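Local coordinates for protein LYND (Lyngbya aestuarii, PDB 4V1T) that probably acts as a YcaO-family cyclodehydratase, using ATP and magnesium to form heterocycles from the backbone of peptide substrates, at residues Thr469-Ala474 / His478-Gln483. Numbering follows the deposited sequence.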
loop_
_atom_site.group_PDB
_atom_site.type_symbol
_atom_site.label_atom_id
_atom_site.label_comp_id
_atom_site.label_asym_id
_atom_site.label_seq_id
_atom_site.Cartn_x
_atom_site.Cartn_y
_atom_site.Cartn_z
ATOM N N THR B 469 -49.085 -9.357 -9.157
ATOM C CA THR B 469 -49.352 -8.018 -9.676
ATOM C C THR B 469 -48.459 -6.992 -9.005
ATOM O O THR B 469 -47.913 -6.105 -9.659
ATOM C CB THR B 469 -50.818 -7.618 -9.458
ATOM O OG1 THR B 469 -51.661 -8.601 -10.064
ATOM C CG2 THR B 469 -51.112 -6.239 -10.067
ATOM N N LEU B 470 -48.306 -7.122 -7.692
ATOM C CA LEU B 470 -47.522 -6.162 -6.919
ATOM C C LEU B 470 -46.057 -6.209 -7.308
ATOM O O LEU B 470 -45.419 -5.165 -7.414
ATOM C CB LEU B 470 -47.694 -6.419 -5.424
ATOM C CG LEU B 470 -49.105 -6.135 -4.897
ATOM C CD1 LEU B 470 -49.257 -6.671 -3.480
ATOM C CD2 LEU B 470 -49.424 -4.645 -4.944
ATOM N N ASN B 471 -45.532 -7.411 -7.540
ATOM C CA ASN B 471 -44.156 -7.576 -8.003
ATOM C C ASN B 471 -43.971 -7.026 -9.418
ATOM O O ASN B 471 -42.910 -6.512 -9.763
ATOM C CB ASN B 471 -43.750 -9.046 -7.975
ATOM C CG ASN B 471 -43.626 -9.600 -6.563
ATOM O OD1 ASN B 471 -43.583 -8.856 -5.592
ATOM N ND2 ASN B 471 -43.553 -10.918 -6.450
ATOM N N GLU B 472 -45.005 -7.149 -10.237
ATOM C CA GLU B 472 -44.956 -6.645 -11.601
ATOM C C GLU B 472 -45.012 -5.118 -11.644
ATOM O O GLU B 472 -44.454 -4.498 -12.547
ATOM C CB GLU B 472 -46.092 -7.247 -12.424
ATOM C CG GLU B 472 -46.288 -6.593 -13.790
ATOM C CD GLU B 472 -46.870 -7.539 -14.818
ATOM O OE1 GLU B 472 -47.173 -8.696 -14.451
ATOM O OE2 GLU B 472 -47.012 -7.123 -15.991
ATOM N N GLN B 473 -45.674 -4.520 -10.659
ATOM C CA GLN B 473 -45.823 -3.073 -10.598
ATOM C C GLN B 473 -44.779 -2.426 -9.687
ATOM O O GLN B 473 -44.679 -1.206 -9.629
ATOM C CB GLN B 473 -47.229 -2.714 -10.108
ATOM C CG GLN B 473 -48.350 -3.115 -11.062
ATOM C CD GLN B 473 -48.180 -2.537 -12.461
ATOM O OE1 GLN B 473 -48.488 -3.195 -13.457
ATOM N NE2 GLN B 473 -47.693 -1.303 -12.546
ATOM N N ALA B 474 -44.002 -3.237 -8.980
ATOM C CA ALA B 474 -43.005 -2.715 -8.046
ATOM C C ALA B 474 -41.857 -2.021 -8.780
ATOM O O ALA B 474 -41.303 -2.566 -9.729
ATOM C CB ALA B 474 -42.467 -3.835 -7.168
ATOM N N HIS B 478 -35.960 -4.995 -4.272
ATOM C CA HIS B 478 -35.872 -5.668 -2.973
ATOM C C HIS B 478 -37.213 -5.762 -2.243
ATOM O O HIS B 478 -37.270 -6.317 -1.153
ATOM C CB HIS B 478 -34.814 -4.990 -2.075
ATOM C CG HIS B 478 -35.073 -3.541 -1.799
ATOM N ND1 HIS B 478 -36.181 -3.095 -1.107
ATOM C CD2 HIS B 478 -34.354 -2.436 -2.110
ATOM C CE1 HIS B 478 -36.136 -1.778 -1.009
ATOM N NE2 HIS B 478 -35.035 -1.353 -1.607
ATOM N N ASP B 479 -38.277 -5.224 -2.843
ATOM C CA ASP B 479 -39.638 -5.399 -2.318
ATOM C C ASP B 479 -40.333 -6.600 -2.971
ATOM O O ASP B 479 -41.537 -6.580 -3.205
ATOM C CB ASP B 479 -40.474 -4.131 -2.522
ATOM C CG ASP B 479 -40.090 -3.011 -1.577
ATOM O OD1 ASP B 479 -39.258 -3.225 -0.680
ATOM O OD2 ASP B 479 -40.663 -1.913 -1.718
ATOM N N TRP B 480 -39.567 -7.644 -3.262
ATOM C CA TRP B 480 -40.107 -8.834 -3.885
ATOM C C TRP B 480 -40.854 -9.653 -2.848
ATOM O O TRP B 480 -40.314 -9.959 -1.785
ATOM C CB TRP B 480 -38.992 -9.669 -4.501
ATOM C CG TRP B 480 -39.495 -10.851 -5.280
ATOM C CD1 TRP B 480 -40.114 -10.824 -6.495
ATOM C CD2 TRP B 480 -39.405 -12.229 -4.903
ATOM N NE1 TRP B 480 -40.426 -12.104 -6.897
ATOM C CE2 TRP B 480 -39.997 -12.986 -5.938
ATOM C CE3 TRP B 480 -38.878 -12.901 -3.790
ATOM C CZ2 TRP B 480 -40.080 -14.379 -5.895
ATOM C CZ3 TRP B 480 -38.959 -14.288 -3.750
ATOM C CH2 TRP B 480 -39.561 -15.012 -4.796
ATOM N N ILE B 481 -42.105 -9.993 -3.158
ATOM C CA ILE B 481 -42.924 -10.796 -2.260
ATOM C C ILE B 481 -42.823 -12.249 -2.682
ATOM O O ILE B 481 -43.270 -12.592 -3.769
ATOM C CB ILE B 481 -44.398 -10.359 -2.284
ATOM C CG1 ILE B 481 -44.503 -8.837 -2.101
ATOM C CG2 ILE B 481 -45.194 -11.095 -1.197
ATOM C CD1 ILE B 481 -45.881 -8.280 -2.433
ATOM N N PRO B 482 -42.253 -13.115 -1.827
ATOM C CA PRO B 482 -42.120 -14.501 -2.257
ATOM C C PRO B 482 -43.438 -15.244 -2.226
ATOM O O PRO B 482 -44.416 -14.730 -1.689
ATOM C CB PRO B 482 -41.137 -15.102 -1.245
ATOM C CG PRO B 482 -41.085 -14.163 -0.093
ATOM C CD PRO B 482 -41.905 -12.945 -0.409
ATOM N N GLN B 483 -43.464 -16.432 -2.817
ATOM C CA GLN B 483 -44.619 -17.312 -2.712
ATOM C C GLN B 483 -44.806 -17.693 -1.245
ATOM O O GLN B 483 -43.898 -17.515 -0.428
ATOM C CB GLN B 483 -44.435 -18.569 -3.568
ATOM C CG GLN B 483 -44.177 -18.304 -5.045
ATOM C CD GLN B 483 -43.719 -19.543 -5.783
ATOM O OE1 GLN B 483 -43.882 -20.657 -5.299
ATOM N NE2 GLN B 483 -43.132 -19.353 -6.957
#
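Asn471 reaches from the last turn of helix 467-473 to the backbone of Ile481 and bonds to it twice. Its CB leaves the helix toward 478-483, with CG anti to its own carbonyl carbon (chi1 -69°). CG, the amide carbon, lies 3.7 Å from Trp480 CD1. At the tip the two amide atoms take opposite roles. OD1 accepts the N-H of Ile481, with OD1 to N 3.1 Å and a nearly straight N-H...O angle of 168°. ND2 gives a hydrogen to the carbonyl of the same residue, with ND2 to Ile481 O 3.2 Å. That oxygen lies in the Asn471 amide plane. Two bonds from one flat group to both polar atoms of one residue fix the rotation of the amide. They pair the side chain with an extended residue much as a neighbouring strand would.

OD1 also touches the Ile481 side chain, 3.6 Å from CG1. The one apolar pair lies beside it: Leu470 CD1 meets Ile481 CD1 at 3.9 Å. The indole of Trp480 lies near the amide, their planes 24° apart. Asn471 ND2 is 3.4 Å from Trp480 NE1, but both are donors and form no bond. CA of Pro482 lies 3.5 Å above one face of the indole, toward its rim.

Arg467, in the same helix, also hydrogen-bonds through NE to Ile481 O, so this carbonyl has two donors. Trp480 makes a cation-pi contact with Arg526. Ile481 is buried against Phe459 and against Gln463 and Tyr464 of helix 461-465. The contact is local, at the surface of the YcaO region: it ties the end of helix 467-473 to the loop that leads into strand 491-498.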